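Local coordinates for protein alpha-ketoglutarate-dependent non-heme iron oxygenase EasH (Aspergillus japonicus, PDB 5M0T) that probably acts as an iron(II)- and 2-oxoglutarate-dependent oxidase in the biosynthesis of the ergot alkaloid cycloclavine, at residues F48-W59 / R75-L86. Numbering follows the deposited sequence.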
ATOM      1  N   PHE A  48       4.704 -12.926  26.165  1.00 58.00           N
ATOM      2  CA  PHE A  48       4.364 -11.722  25.402  1.00 57.24           C
ATOM      3  C   PHE A  48       4.069 -10.543  26.336  1.00 57.82           C
ATOM      4  O   PHE A  48       4.625  -9.466  26.158  1.00 57.63           O
ATOM      5  CB  PHE A  48       3.172 -11.971  24.467  1.00 55.43           C
ATOM      6  CG  PHE A  48       2.877 -10.819  23.541  1.00 52.34           C
ATOM      7  CD1 PHE A  48       3.801 -10.439  22.579  1.00 53.41           C
ATOM      8  CD2 PHE A  48       1.680 -10.114  23.633  1.00 52.48           C
ATOM      9  CE1 PHE A  48       3.548  -9.381  21.731  1.00 53.12           C
ATOM     10  CE2 PHE A  48       1.415  -9.059  22.780  1.00 50.12           C
ATOM     11  CZ  PHE A  48       2.347  -8.694  21.829  1.00 51.59           C
ATOM     12  N   ASN A  49       3.220 -10.765  27.340  1.00 58.15           N
ATOM     13  CA  ASN A  49       2.960  -9.748  28.378  1.00 60.73           C
ATOM     14  C   ASN A  49       4.238  -9.243  29.049  1.00 67.33           C
ATOM     15  O   ASN A  49       4.400  -8.035  29.208  1.00 73.28           O
ATOM     16  CB  ASN A  49       1.969 -10.262  29.437  1.00 59.61           C
ATOM     17  CG  ASN A  49       0.521 -10.212  28.958  1.00 56.06           C
ATOM     18  OD1 ASN A  49       0.147  -9.363  28.151  1.00 53.36           O
ATOM     19  ND2 ASN A  49      -0.296 -11.136  29.451  1.00 55.82           N
ATOM     20  N   GLY A  50       5.140 -10.157  29.419  1.00 68.27           N
ATOM     21  CA  GLY A  50       6.444  -9.788  29.981  1.00 69.85           C
ATOM     22  C   GLY A  50       7.222  -8.814  29.107  1.00 70.45           C
ATOM     23  O   GLY A  50       7.725  -7.805  29.601  1.00 72.03           O
ATOM     24  N   GLU A  51       7.299  -9.113  27.806  1.00 67.81           N
ATOM     25  CA  GLU A  51       7.961  -8.244  26.815  1.00 68.07           C
ATOM     26  C   GLU A  51       7.270  -6.878  26.644  1.00 66.37           C
ATOM     27  O   GLU A  51       7.935  -5.853  26.497  1.00 68.64           O
ATOM     28  CB  GLU A  51       8.048  -8.945  25.438  1.00 66.39           C
ATOM     29  CG  GLU A  51       8.984 -10.153  25.389  1.00 68.62           C
ATOM     30  CD  GLU A  51       9.346 -10.606  23.968  1.00 68.49           C
ATOM     31  OE1 GLU A  51       8.437 -10.911  23.147  1.00 62.55           O
ATOM     32  OE2 GLU A  51      10.564 -10.663  23.670  1.00 70.66           O
ATOM     33  N   ILE A  52       5.940  -6.884  26.650  1.00 63.46           N
ATOM     34  CA  ILE A  52       5.127  -5.685  26.372  1.00 65.57           C
ATOM     35  C   ILE A  52       5.066  -4.672  27.530  1.00 66.93           C
ATOM     36  O   ILE A  52       5.140  -3.462  27.290  1.00 65.84           O
ATOM     37  CB  ILE A  52       3.689  -6.092  25.942  1.00 63.90           C
ATOM     38  CG1 ILE A  52       3.727  -6.718  24.546  1.00 66.12           C
ATOM     39  CG2 ILE A  52       2.706  -4.921  25.972  1.00 65.00           C
ATOM     40  CD1 ILE A  52       4.343  -5.858  23.458  1.00 68.21           C
ATOM     41  N   ASP A  53       4.932  -5.168  28.759  1.00 68.66           N
ATOM     42  CA  ASP A  53       4.643  -4.320  29.935  1.00 75.20           C
ATOM     43  C   ASP A  53       5.357  -2.948  29.955  1.00 77.01           C
ATOM     44  O   ASP A  53       4.679  -1.913  29.939  1.00 74.51           O
ATOM     45  CB  ASP A  53       4.883  -5.094  31.254  1.00 78.67           C
ATOM     46  CG  ASP A  53       3.802  -6.167  31.531  1.00 80.21           C
ATOM     47  OD1 ASP A  53       4.048  -7.017  32.414  1.00 90.53           O
ATOM     48  OD2 ASP A  53       2.725  -6.186  30.877  1.00 75.54           O
ATOM     49  N   PRO A  54       6.706  -2.930  29.908  1.00 79.04           N
ATOM     50  CA  PRO A  54       7.401  -1.657  30.124  1.00 82.80           C
ATOM     51  C   PRO A  54       7.281  -0.557  29.041  1.00 82.06           C
ATOM     52  O   PRO A  54       7.752   0.553  29.296  1.00 87.44           O
ATOM     53  CB  PRO A  54       8.875  -2.083  30.286  1.00 86.03           C
ATOM     54  CG  PRO A  54       8.860  -3.570  30.444  1.00 83.86           C
ATOM     55  CD  PRO A  54       7.670  -4.017  29.664  1.00 78.80           C
ATOM     56  N   HIS A  55       6.665  -0.821  27.887  1.00 74.51           N
ATOM     57  CA  HIS A  55       6.557   0.200  26.818  1.00 73.29           C
ATOM     58  C   HIS A  55       5.168   0.873  26.672  1.00 73.96           C
ATOM     59  O   HIS A  55       4.998   1.746  25.800  1.00 72.78           O
ATOM     60  CB  HIS A  55       6.941  -0.403  25.457  1.00 72.59           C
ATOM     61  CG  HIS A  55       8.279  -1.065  25.421  1.00 71.96           C
ATOM     62  ND1 HIS A  55       9.431  -0.395  25.077  1.00 71.37           N
ATOM     63  CD2 HIS A  55       8.645  -2.340  25.680  1.00 72.65           C
ATOM     64  CE1 HIS A  55      10.454  -1.229  25.145  1.00 72.83           C
ATOM     65  NE2 HIS A  55      10.002  -2.415  25.506  1.00 73.11           N
ATOM     66  N   MET A  56       4.184   0.473  27.486  1.00 75.74           N
ATOM     67  CA  MET A  56       2.786   0.955  27.316  1.00 76.17           C
ATOM     68  C   MET A  56       2.605   2.425  27.734  1.00 73.80           C
ATOM     69  O   MET A  56       3.279   2.894  28.655  1.00 71.60           O
ATOM     70  CB  MET A  56       1.793   0.071  28.107  1.00 78.51           C
ATOM     71  CG  MET A  56       1.664  -1.375  27.624  1.00 80.15           C
ATOM     72  SD  MET A  56       0.848  -1.519  26.014  1.00 80.65           S
ATOM     73  CE  MET A  56      -0.877  -1.252  26.456  1.00 82.73           C
ATOM     74  N   LYS A  57       1.702   3.133  27.047  1.00 72.99           N
ATOM     75  CA  LYS A  57       1.303   4.500  27.434  1.00 72.69           C
ATOM     76  C   LYS A  57      -0.039   4.948  26.814  1.00 71.98           C
ATOM     77  O   LYS A  57      -0.621   4.259  25.984  1.00 70.45           O
ATOM     78  CB  LYS A  57       2.432   5.527  27.148  1.00 73.77           C
ATOM     79  CG  LYS A  57       2.524   6.085  25.728  1.00 74.12           C
ATOM     80  CD  LYS A  57       2.626   5.015  24.661  1.00 74.09           C
ATOM     81  CE  LYS A  57       2.734   5.664  23.293  1.00 74.85           C
ATOM     82  NZ  LYS A  57       2.144   4.778  22.261  1.00 74.73           N
ATOM     83  N   GLN A  58      -0.506   6.119  27.237  1.00 74.25           N
ATOM     84  CA  GLN A  58      -1.771   6.695  26.772  1.00 75.24           C
ATOM     85  C   GLN A  58      -1.663   7.186  25.317  1.00 74.77           C
ATOM     86  O   GLN A  58      -0.590   7.607  24.878  1.00 74.68           O
ATOM     87  CB  GLN A  58      -2.190   7.852  27.710  1.00 75.39           C
ATOM     88  CG  GLN A  58      -3.622   8.362  27.538  1.00 75.53           C
ATOM     89  CD  GLN A  58      -4.693   7.324  27.873  1.00 77.43           C
ATOM     90  OE1 GLN A  58      -4.447   6.350  28.593  1.00 79.67           O
ATOM     91  NE2 GLN A  58      -5.895   7.533  27.351  1.00 77.95           N
ATOM     92  N   TRP A  59      -2.773   7.114  24.576  1.00 73.41           N
ATOM     93  CA  TRP A  59      -2.856   7.707  23.230  1.00 72.52           C
ATOM     94  C   TRP A  59      -2.759   9.244  23.309  1.00 72.84           C
ATOM     95  O   TRP A  59      -3.560   9.883  24.014  1.00 71.46           O
ATOM     96  CB  TRP A  59      -4.170   7.308  22.539  1.00 71.54           C
ATOM     97  CG  TRP A  59      -4.399   8.015  21.217  1.00 72.60           C
ATOM     98  CD1 TRP A  59      -5.051   9.208  21.017  1.00 72.29           C
ATOM     99  CD2 TRP A  59      -3.964   7.579  19.925  1.00 72.92           C
ATOM    100  NE1 TRP A  59      -5.046   9.535  19.683  1.00 72.23           N
ATOM    101  CE2 TRP A  59      -4.386   8.556  18.986  1.00 73.83           C
ATOM    102  CE3 TRP A  59      -3.258   6.459  19.464  1.00 72.48           C
ATOM    103  CZ2 TRP A  59      -4.130   8.437  17.611  1.00 74.32           C
ATOM    104  CZ3 TRP A  59      -2.999   6.341  18.112  1.00 73.32           C
ATOM    105  CH2 TRP A  59      -3.432   7.328  17.195  1.00 74.42           C
ATOM    106  N   ARG A  75      -5.209   2.861  26.311  1.00 50.99           N
ATOM    107  CA  ARG A  75      -3.761   2.658  26.339  1.00 52.96           C
ATOM    108  C   ARG A  75      -3.410   1.819  25.105  1.00 52.20           C
ATOM    109  O   ARG A  75      -4.061   0.811  24.842  1.00 49.05           O
ATOM    110  CB  ARG A  75      -3.334   1.958  27.626  1.00 54.72           C
ATOM    111  CG  ARG A  75      -3.682   2.731  28.896  1.00 57.93           C
ATOM    112  CD  ARG A  75      -3.111   2.066  30.145  1.00 59.83           C
ATOM    113  NE  ARG A  75      -1.641   2.037  30.107  1.00 62.65           N
ATOM    114  CZ  ARG A  75      -0.825   3.018  30.505  1.00 64.81           C
ATOM    115  NH1 ARG A  75      -1.297   4.159  31.021  1.00 64.32           N
ATOM    116  NH2 ARG A  75       0.489   2.844  30.396  1.00 67.00           N
ATOM    117  N   GLN A  76      -2.414   2.255  24.332  1.00 54.35           N
ATOM    118  CA  GLN A  76      -2.000   1.526  23.138  1.00 54.92           C
ATOM    119  C   GLN A  76      -0.489   1.558  22.903  1.00 56.44           C
ATOM    120  O   GLN A  76       0.184   2.554  23.193  1.00 57.59           O
ATOM    121  CB  GLN A  76      -2.771   1.998  21.881  1.00 55.52           C
ATOM    122  CG  GLN A  76      -2.430   3.393  21.332  1.00 57.76           C
ATOM    123  CD  GLN A  76      -1.236   3.452  20.367  1.00 56.69           C
ATOM    124  OE1 GLN A  76      -0.904   2.481  19.692  1.00 57.98           O
ATOM    125  NE2 GLN A  76      -0.593   4.614  20.298  1.00 59.82           N
ATOM    126  N   LEU A  77       0.023   0.436  22.401  1.00 56.14           N
ATOM    127  CA  LEU A  77       1.373   0.330  21.859  1.00 59.45           C
ATOM    128  C   LEU A  77       1.247  -0.357  20.510  1.00 55.12           C
ATOM    129  O   LEU A  77       0.578  -1.373  20.418  1.00 50.46           O
ATOM    130  CB  LEU A  77       2.256  -0.510  22.776  1.00 67.16           C
ATOM    131  CG  LEU A  77       3.711  -0.752  22.327  1.00 71.21           C
ATOM    132  CD1 LEU A  77       4.516   0.545  22.344  1.00 75.80           C
ATOM    133  CD2 LEU A  77       4.350  -1.823  23.191  1.00 72.75           C
ATOM    134  N   SER A  78       1.882   0.199  19.480  1.00 55.02           N
ATOM    135  CA  SER A  78       1.879  -0.368  18.141  1.00 53.61           C
ATOM    136  C   SER A  78       3.324  -0.532  17.632  1.00 55.45           C
ATOM    137  O   SER A  78       4.250  -0.415  18.403  1.00 58.92           O
ATOM    138  CB  SER A  78       1.018   0.503  17.237  1.00 51.96           C
ATOM    139  OG  SER A  78      -0.306   0.530  17.733  1.00 53.51           O
ATOM    140  N   SER A  79       3.516  -0.836  16.353  1.00 58.35           N
ATOM    141  CA  SER A  79       4.846  -1.188  15.821  1.00 61.91           C
ATOM    142  C   SER A  79       5.560  -2.212  16.745  1.00 63.70           C
ATOM    143  O   SER A  79       6.690  -1.994  17.216  1.00 65.60           O
ATOM    144  CB  SER A  79       5.676   0.088  15.609  1.00 66.87           C
ATOM    145  OG  SER A  79       4.980   1.014  14.783  1.00 57.98           O
ATOM    146  N   LEU A  80       4.850  -3.314  17.001  1.00 59.46           N
ATOM    147  CA  LEU A  80       5.258  -4.363  17.943  1.00 59.25           C
ATOM    148  C   LEU A  80       6.381  -5.288  17.443  1.00 57.45           C
ATOM    149  O   LEU A  80       6.958  -6.008  18.249  1.00 56.42           O
ATOM    150  CB  LEU A  80       4.060  -5.225  18.348  1.00 59.55           C
ATOM    151  CG  LEU A  80       2.879  -4.537  19.042  1.00 62.94           C
ATOM    152  CD1 LEU A  80       1.722  -5.502  19.253  1.00 61.31           C
ATOM    153  CD2 LEU A  80       3.314  -3.946  20.369  1.00 67.82           C
ATOM    154  N   PRO A  81       6.697  -5.283  16.134  1.00 54.70           N
ATOM    155  CA  PRO A  81       7.975  -5.897  15.760  1.00 57.03           C
ATOM    156  C   PRO A  81       9.195  -5.261  16.441  1.00 63.01           C
ATOM    157  O   PRO A  81      10.207  -5.946  16.665  1.00 65.39           O
ATOM    158  CB  PRO A  81       8.031  -5.675  14.253  1.00 54.74           C
ATOM    159  CG  PRO A  81       6.612  -5.724  13.831  1.00 52.65           C
ATOM    160  CD  PRO A  81       5.859  -5.038  14.943  1.00 52.78           C
ATOM    161  N   LEU A  82       9.095  -3.976  16.776  1.00 65.77           N
ATOM    162  CA  LEU A  82      10.196  -3.255  17.426  1.00 69.33           C
ATOM    163  C   LEU A  82      10.384  -3.647  18.894  1.00 68.30           C
ATOM    164  O   LEU A  82      11.479  -3.506  19.424  1.00 72.48           O
ATOM    165  CB  LEU A  82       9.976  -1.734  17.327  1.00 73.09           C
ATOM    166  CG  LEU A  82      11.175  -0.945  16.786  1.00 81.59           C
ATOM    167  CD1 LEU A  82      10.753   0.512  16.645  1.00 86.22           C
ATOM    168  CD2 LEU A  82      12.441  -1.079  17.636  1.00 87.68           C
ATOM    169  N   PHE A  83       9.328  -4.157  19.534  1.00 66.98           N
ATOM    170  CA  PHE A  83       9.299  -4.377  20.987  1.00 68.96           C
ATOM    171  C   PHE A  83       9.201  -5.840  21.442  1.00 66.37           C
ATOM    172  O   PHE A  83       9.429  -6.114  22.620  1.00 66.53           O
ATOM    173  CB  PHE A  83       8.150  -3.578  21.602  1.00 68.57           C
ATOM    174  CG  PHE A  83       8.150  -2.119  21.212  1.00 72.84           C
ATOM    175  CD1 PHE A  83       9.099  -1.241  21.730  1.00 74.42           C
ATOM    176  CD2 PHE A  83       7.206  -1.614  20.314  1.00 77.69           C
ATOM    177  CE1 PHE A  83       9.114   0.101  21.380  1.00 75.75           C
ATOM    178  CE2 PHE A  83       7.219  -0.265  19.953  1.00 77.75           C
ATOM    179  CZ  PHE A  83       8.168   0.593  20.497  1.00 77.65           C
ATOM    180  N   SER A  84       8.899  -6.773  20.529  1.00 61.51           N
ATOM    181  CA  SER A  84       8.600  -8.165  20.902  1.00 59.94           C
ATOM    182  C   SER A  84       9.245  -9.218  19.991  1.00 59.46           C
ATOM    183  O   SER A  84       8.892  -9.349  18.815  1.00 55.73           O
ATOM    184  CB  SER A  84       7.090  -8.386  20.922  1.00 56.95           C
ATOM    185  OG  SER A  84       6.778  -9.698  21.345  1.00 57.78           O
ATOM    186  N   LYS A  85      10.179  -9.973  20.563  1.00 62.69           N
ATOM    187  CA  LYS A  85      10.813 -11.113  19.907  1.00 64.14           C
ATOM    188  C   LYS A  85       9.790 -12.194  19.592  1.00 62.56           C
ATOM    189  O   LYS A  85       9.824 -12.788  18.507  1.00 65.92           O
ATOM    190  CB  LYS A  85      11.941 -11.682  20.789  1.00 68.74           C
ATOM    191  CG  LYS A  85      12.880 -12.666  20.088  1.00 71.06           C
ATOM    192  CD  LYS A  85      14.043 -13.034  20.998  1.00 74.87           C
ATOM    193  CE  LYS A  85      14.781 -14.268  20.499  1.00 77.81           C
ATOM    194  NZ  LYS A  85      15.120 -14.192  19.051  1.00 76.11           N
ATOM    195  N   LEU A  86       8.877 -12.430  20.531  1.00 60.70           N
ATOM    196  CA  LEU A  86       7.799 -13.390  20.342  1.00 58.81           C
ATOM    197  C   LEU A  86       6.898 -13.009  19.149  1.00 56.28           C
ATOM    198  O   LEU A  86       6.425 -13.890  18.422  1.00 56.15           O
ATOM    199  CB  LEU A  86       6.988 -13.531  21.637  1.00 59.16           C
ATOM    200  CG  LEU A  86       5.908 -14.628  21.690  1.00 58.53           C
ATOM    201  CD1 LEU A  86       5.806 -15.213  23.105  1.00 59.71           C
ATOM    202  CD2 LEU A  86       4.536 -14.145  21.189  1.00 55.72           C
TER
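In this cupin-clan (PhyH) fold, the last turn of helix 42-52 and the chain leaving it run beside strand 75-77, outermost in the sheet of this chain, and the loop into helix 85-91, where Glu51 meets the N-terminus of that helix. Glu51 OE1 accepts a hydrogen bond from Leu86 N (3.1 Å) through its syn lone pair and a second from OG of N-cap Ser84 (2.7 Å), from above the carboxylate plane; OE2 accepts a more bent bond from Lys85 N. Ser84 OG also caps Phe87 N and lies 3.3 Å from Phe48 CE1, at the ring edge. Ile52 CD1 reaches Leu80 CD2 (3.8 Å) and Leu77 CD2, joining the helix to the strand and the turn after it. Just past the helix, Phe83 CD1 lies 3.5 Å from His55 ND1, over one imidazole face, the ring planes at 46°. Folded back by chi2 (-69°) and chi3 (-76°), Met56 lays SD against Leu77 CB (3.7 Å). A single bridge pairs Gln58 with Arg75; Gln76 N donates to Lys57 O, and Lys57 NZ, salt-bridged to Asp275 of the second subunit, returns a bond to Gln76 O (3.1 Å). Glu51's negative charge probably offsets the positive helix-dipole end, while the lysine links Gln76 to the second subunit.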